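PDB 6WIL: hemolysin activator protein CdiB from Acinetobacter baumannii ACICU, which probably secretes its partner CdiA toxin across the outer membrane, as a TpsB transporter of the Omp85 superfamily used in contact-dependent growth inhibition. Local coordinates for residues 29-34 with 328-333; 160-165 with 171-176. All coordinates share one frame; numbering follows the deposited sequence.

Contact 1 (29-34 with 328-333); sequences LAQQTP and QHKTSV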
# COMPACT_ATOMS: atom_id res chain seq x y z
N LEU A 29 -4.18 -1.41 -7.10
CA LEU A 29 -5.49 -0.99 -6.63
C LEU A 29 -5.56 0.54 -6.59
O LEU A 29 -4.81 1.18 -5.85
CB LEU A 29 -5.79 -1.59 -5.27
CG LEU A 29 -5.63 -3.11 -5.21
CD1 LEU A 29 -6.24 -3.68 -3.94
CD2 LEU A 29 -6.23 -3.78 -6.44
N ALA A 30 -6.47 1.11 -7.38
CA ALA A 30 -6.54 2.55 -7.55
C ALA A 30 -6.98 3.24 -6.26
O ALA A 30 -7.95 2.82 -5.62
CB ALA A 30 -7.49 2.90 -8.69
N GLN A 31 -6.27 4.29 -5.88
CA GLN A 31 -6.60 5.09 -4.71
C GLN A 31 -7.32 6.37 -5.13
O GLN A 31 -7.31 6.77 -6.30
CB GLN A 31 -5.35 5.44 -3.90
CG GLN A 31 -4.57 4.23 -3.45
CD GLN A 31 -5.46 3.17 -2.83
OE1 GLN A 31 -5.97 3.34 -1.72
NE2 GLN A 31 -5.66 2.08 -3.56
N GLN A 32 -7.95 7.02 -4.15
CA GLN A 32 -8.57 8.31 -4.38
C GLN A 32 -7.49 9.38 -4.57
O GLN A 32 -6.47 9.38 -3.88
CB GLN A 32 -9.48 8.68 -3.21
CG GLN A 32 -9.73 10.17 -3.00
CD GLN A 32 -10.76 10.75 -3.95
OE1 GLN A 32 -11.45 10.02 -4.66
NE2 GLN A 32 -10.87 12.07 -3.97
N THR A 33 -7.71 10.26 -5.54
CA THR A 33 -6.76 11.32 -5.82
C THR A 33 -6.61 12.23 -4.60
O THR A 33 -7.62 12.58 -3.97
CB THR A 33 -7.21 12.12 -7.04
OG1 THR A 33 -7.42 11.23 -8.15
CG2 THR A 33 -6.16 13.16 -7.43
N PRO A 34 -5.39 12.61 -4.23
CA PRO A 34 -5.22 13.50 -3.07
C PRO A 34 -5.84 14.87 -3.30
O PRO A 34 -5.99 15.34 -4.43
CB PRO A 34 -3.70 13.59 -2.92
CG PRO A 34 -3.13 13.12 -4.22
CD PRO A 34 -4.11 12.11 -4.74
N GLN A 328 -5.20 13.48 2.16
CA GLN A 328 -3.76 13.39 2.00
C GLN A 328 -3.13 12.20 2.71
O GLN A 328 -1.89 12.08 2.70
CB GLN A 328 -3.09 14.69 2.47
CG GLN A 328 -3.69 15.94 1.86
CD GLN A 328 -2.68 17.05 1.72
OE1 GLN A 328 -1.99 17.15 0.71
NE2 GLN A 328 -2.60 17.91 2.73
N HIS A 329 -3.91 11.32 3.33
CA HIS A 329 -3.30 10.19 4.01
C HIS A 329 -4.28 9.04 4.13
O HIS A 329 -5.50 9.23 4.07
CB HIS A 329 -2.77 10.60 5.40
CG HIS A 329 -3.77 10.44 6.50
ND1 HIS A 329 -4.74 11.38 6.77
CD2 HIS A 329 -3.93 9.45 7.42
CE1 HIS A 329 -5.46 10.98 7.80
NE2 HIS A 329 -4.99 9.81 8.21
N LYS A 330 -3.73 7.84 4.31
CA LYS A 330 -4.51 6.63 4.53
C LYS A 330 -3.70 5.71 5.44
O LYS A 330 -2.55 5.40 5.14
CB LYS A 330 -4.83 5.93 3.20
CG LYS A 330 -5.72 4.72 3.32
CD LYS A 330 -6.28 4.33 1.95
CE LYS A 330 -6.89 2.94 1.97
NZ LYS A 330 -7.50 2.60 0.66
N THR A 331 -4.31 5.29 6.55
CA THR A 331 -3.65 4.47 7.55
C THR A 331 -4.50 3.25 7.85
O THR A 331 -5.73 3.35 8.00
CB THR A 331 -3.41 5.26 8.86
OG1 THR A 331 -2.64 6.43 8.58
CG2 THR A 331 -2.67 4.40 9.88
N SER A 332 -3.86 2.09 7.97
CA SER A 332 -4.59 0.86 8.25
C SER A 332 -3.73 -0.07 9.10
O SER A 332 -2.50 -0.02 9.06
CB SER A 332 -5.01 0.16 6.95
OG SER A 332 -3.97 0.18 6.00
N VAL A 333 -4.41 -0.90 9.89
CA VAL A 333 -3.78 -1.97 10.65
C VAL A 333 -4.17 -3.29 10.00
O VAL A 333 -5.27 -3.42 9.45
CB VAL A 333 -4.17 -1.94 12.14
CG1 VAL A 333 -3.65 -0.68 12.80
CG2 VAL A 333 -5.68 -2.04 12.30
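At the periplasmic mouth of the 16-stranded barrel, the linker that follows helix 8-27 meets the start of barrel strand 329-346 through one polar contact, between Q31 and K330. The main chains stay apart, with the CA atoms of Q31 and K330 9.6 Å from each other, and the lysine and glutamine side chains together bridge that gap. K330 CG lies anti to the backbone N (chi1 -176°) and the chain runs extended beyond it, which carries NZ to Q31 OE1 at 2.9 Å. The ammonium arrives in the plane of the side-chain carbonyl, at a C=O...N angle of 156°, and the side chains cross at about a right angle. Q31 bends at chi2 (-47°), folding its amide back along the linker, where NE2 donates to L29 O at a short 2.6 Å. That acceptor lies in the Q31 amide plane, although the donor stands above the plane of the L29 carbonyl. With a partner at each end, the amide is probably restrained in its rotation; R368 of the adjacent strand adds a weak bond to OE1. The lysine's stronger partner is E179 of helix 171-181, in a salt bridge, and the same carboxylate accepts the backbone N of Q32. Such a polar junction of linker, POTRA helix and barrel rim fits the TpsB architecture, in which an N-terminal helix in the barrel lumen is tethered to periplasmic POTRA domains.

Contact 2 (160-165 with 171-176); sequences GLPFKA and LKRLDQ. With SO4 (sulfate ion), chain B.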
# COMPACT_ATOMS: atom_id res chain seq x y z
N GLY A 160 -19.14 -2.91 -0.68
CA GLY A 160 -18.15 -1.93 -1.08
C GLY A 160 -18.30 -0.58 -0.42
O GLY A 160 -17.30 0.12 -0.21
N LEU A 161 -19.52 -0.17 -0.08
CA LEU A 161 -19.75 1.14 0.52
C LEU A 161 -20.03 0.98 2.00
O LEU A 161 -20.99 0.28 2.37
CB LEU A 161 -20.92 1.85 -0.15
CG LEU A 161 -20.87 1.98 -1.67
CD1 LEU A 161 -22.11 2.71 -2.15
CD2 LEU A 161 -19.62 2.71 -2.09
N PRO A 162 -19.25 1.60 2.89
CA PRO A 162 -19.51 1.45 4.33
C PRO A 162 -20.67 2.31 4.83
O PRO A 162 -20.82 2.50 6.03
CB PRO A 162 -18.18 1.88 4.96
CG PRO A 162 -17.61 2.85 3.97
CD PRO A 162 -18.00 2.34 2.62
N PHE A 163 -21.49 2.81 3.91
CA PHE A 163 -22.63 3.64 4.24
C PHE A 163 -23.86 3.13 3.50
O PHE A 163 -23.76 2.30 2.60
CB PHE A 163 -22.37 5.12 3.90
CG PHE A 163 -22.02 5.36 2.46
CD1 PHE A 163 -23.02 5.58 1.52
CD2 PHE A 163 -20.70 5.37 2.04
CE1 PHE A 163 -22.70 5.80 0.19
CE2 PHE A 163 -20.38 5.59 0.72
CZ PHE A 163 -21.38 5.81 -0.21
N LYS A 164 -25.03 3.64 3.90
CA LYS A 164 -26.29 3.25 3.29
C LYS A 164 -27.19 4.47 3.18
O LYS A 164 -26.86 5.56 3.67
CB LYS A 164 -26.99 2.15 4.09
CG LYS A 164 -27.56 2.63 5.42
CD LYS A 164 -28.02 1.47 6.27
CE LYS A 164 -26.91 0.45 6.45
NZ LYS A 164 -27.21 -0.53 7.52
N ALA A 165 -28.33 4.28 2.52
CA ALA A 165 -29.30 5.35 2.39
C ALA A 165 -29.82 5.75 3.76
O ALA A 165 -30.11 4.91 4.62
CB ALA A 165 -30.45 4.90 1.49
N LEU A 171 -17.27 12.50 3.97
CA LEU A 171 -16.35 12.37 2.85
C LEU A 171 -15.35 11.24 3.03
O LEU A 171 -14.83 10.72 2.03
CB LEU A 171 -15.60 13.69 2.64
CG LEU A 171 -14.75 13.83 1.37
CD1 LEU A 171 -15.60 13.63 0.13
CD2 LEU A 171 -14.07 15.19 1.34
N LYS A 172 -15.06 10.83 4.27
CA LYS A 172 -14.14 9.71 4.48
C LYS A 172 -14.77 8.40 4.03
O LYS A 172 -14.07 7.54 3.47
CB LYS A 172 -13.74 9.63 5.95
CG LYS A 172 -12.72 10.67 6.39
CD LYS A 172 -12.34 10.46 7.85
CE LYS A 172 -12.79 11.62 8.72
NZ LYS A 172 -12.00 12.86 8.45
N ARG A 173 -16.07 8.23 4.25
CA ARG A 173 -16.76 7.03 3.82
C ARG A 173 -17.04 7.04 2.32
O ARG A 173 -17.00 5.98 1.69
CB ARG A 173 -18.06 6.86 4.61
CG ARG A 173 -17.83 6.83 6.11
CD ARG A 173 -19.09 6.49 6.88
NE ARG A 173 -18.78 6.24 8.29
CZ ARG A 173 -18.68 5.03 8.83
NH1 ARG A 173 -18.88 3.95 8.09
NH2 ARG A 173 -18.38 4.91 10.11
N LEU A 174 -17.31 8.21 1.74
CA LEU A 174 -17.44 8.30 0.29
C LEU A 174 -16.14 7.89 -0.39
O LEU A 174 -16.15 7.14 -1.38
CB LEU A 174 -17.83 9.72 -0.13
CG LEU A 174 -19.13 10.31 0.42
CD1 LEU A 174 -19.48 11.59 -0.32
CD2 LEU A 174 -20.26 9.30 0.32
N ASP A 175 -15.01 8.38 0.11
CA ASP A 175 -13.72 8.07 -0.50
C ASP A 175 -13.38 6.59 -0.35
O ASP A 175 -12.84 5.97 -1.28
CB ASP A 175 -12.62 8.93 0.11
CG ASP A 175 -12.63 10.36 -0.40
OD1 ASP A 175 -13.43 10.67 -1.31
OD2 ASP A 175 -11.83 11.17 0.11
N GLN A 176 -13.67 6.01 0.82
CA GLN A 176 -13.42 4.59 1.02
C GLN A 176 -14.23 3.75 0.05
O GLN A 176 -13.69 2.88 -0.63
CB GLN A 176 -13.74 4.21 2.47
CG GLN A 176 -13.35 2.79 2.80
CD GLN A 176 -11.85 2.57 2.69
OE1 GLN A 176 -11.06 3.50 2.88
NE2 GLN A 176 -11.45 1.34 2.37
S SO4 B . -17.64 0.86 10.26
O1 SO4 B . -16.79 2.01 10.55
O2 SO4 B . -16.84 -0.36 10.30
O3 SO4 B . -18.23 1.02 8.93
O4 SO4 B . -18.71 0.77 11.25
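F163 and P162 fit against one side of helix 171-181, meeting L174, R173 and Q176. L174 CD2 sits over a face of the F163 ring, 4.1 Å from its centroid and 28° off the normal, a CH-pi contact. On the opposite face lies L161 CB, offset toward the rim, so the phenyl is sandwiched between its own loop and the helix. At the ring edge CE2 approaches R173 O, 3.5 Å away and near the ring plane. A chi1 of 57° places the F163 ring between its backbone N and carbonyl carbon and turns it to the helix. P162 packs beside it, its CG 4.1 Å from R173 CB and its CB 3.8 Å from R173 NH1. R173 runs extended from CG to NE past both residues, its guanidinium nearly perpendicular to the phenyl. At its edge, NH1 gives a weak, bent bond to P162 O (3.2 Å) and a straighter one (164°) to sulfate O3 at 3.1 Å; NH2 reaches O1 weakly. Farther out, R321 of the barrel also binds the sulfate, and L142 and I145 of strand 132-149 back F163. The apolar half thus joins helix and loop to the sheet of the second POTRA domain, while R173 and R321 are consistent with a small anion-binding spot linking POTRA helix and barrel strand, occupied here by a sulfate probably from the crystallisation liquor.

How the contacts relate
Helix 171-181 serves both contacts: contact 2 lies on its first turns, whereas contact 1 reaches it farther along through E179. Their centres are 14 Å apart, and they meet where Q32 CD packs 3.8 Å from D175 OD1; through this touch and the shared helix, linker, POTRA domain and barrel converge. Contact 2 is largely buried and internal to one POTRA domain, joining neighbouring parts of the chain by aromatic and aliphatic packing with a polar fringe. Contact 1 is a small surface contact bringing together segments almost 300 residues apart, and it relies on a charged and an amide group. In sequence, contact 2 is nested inside the loop that contact 1 closes.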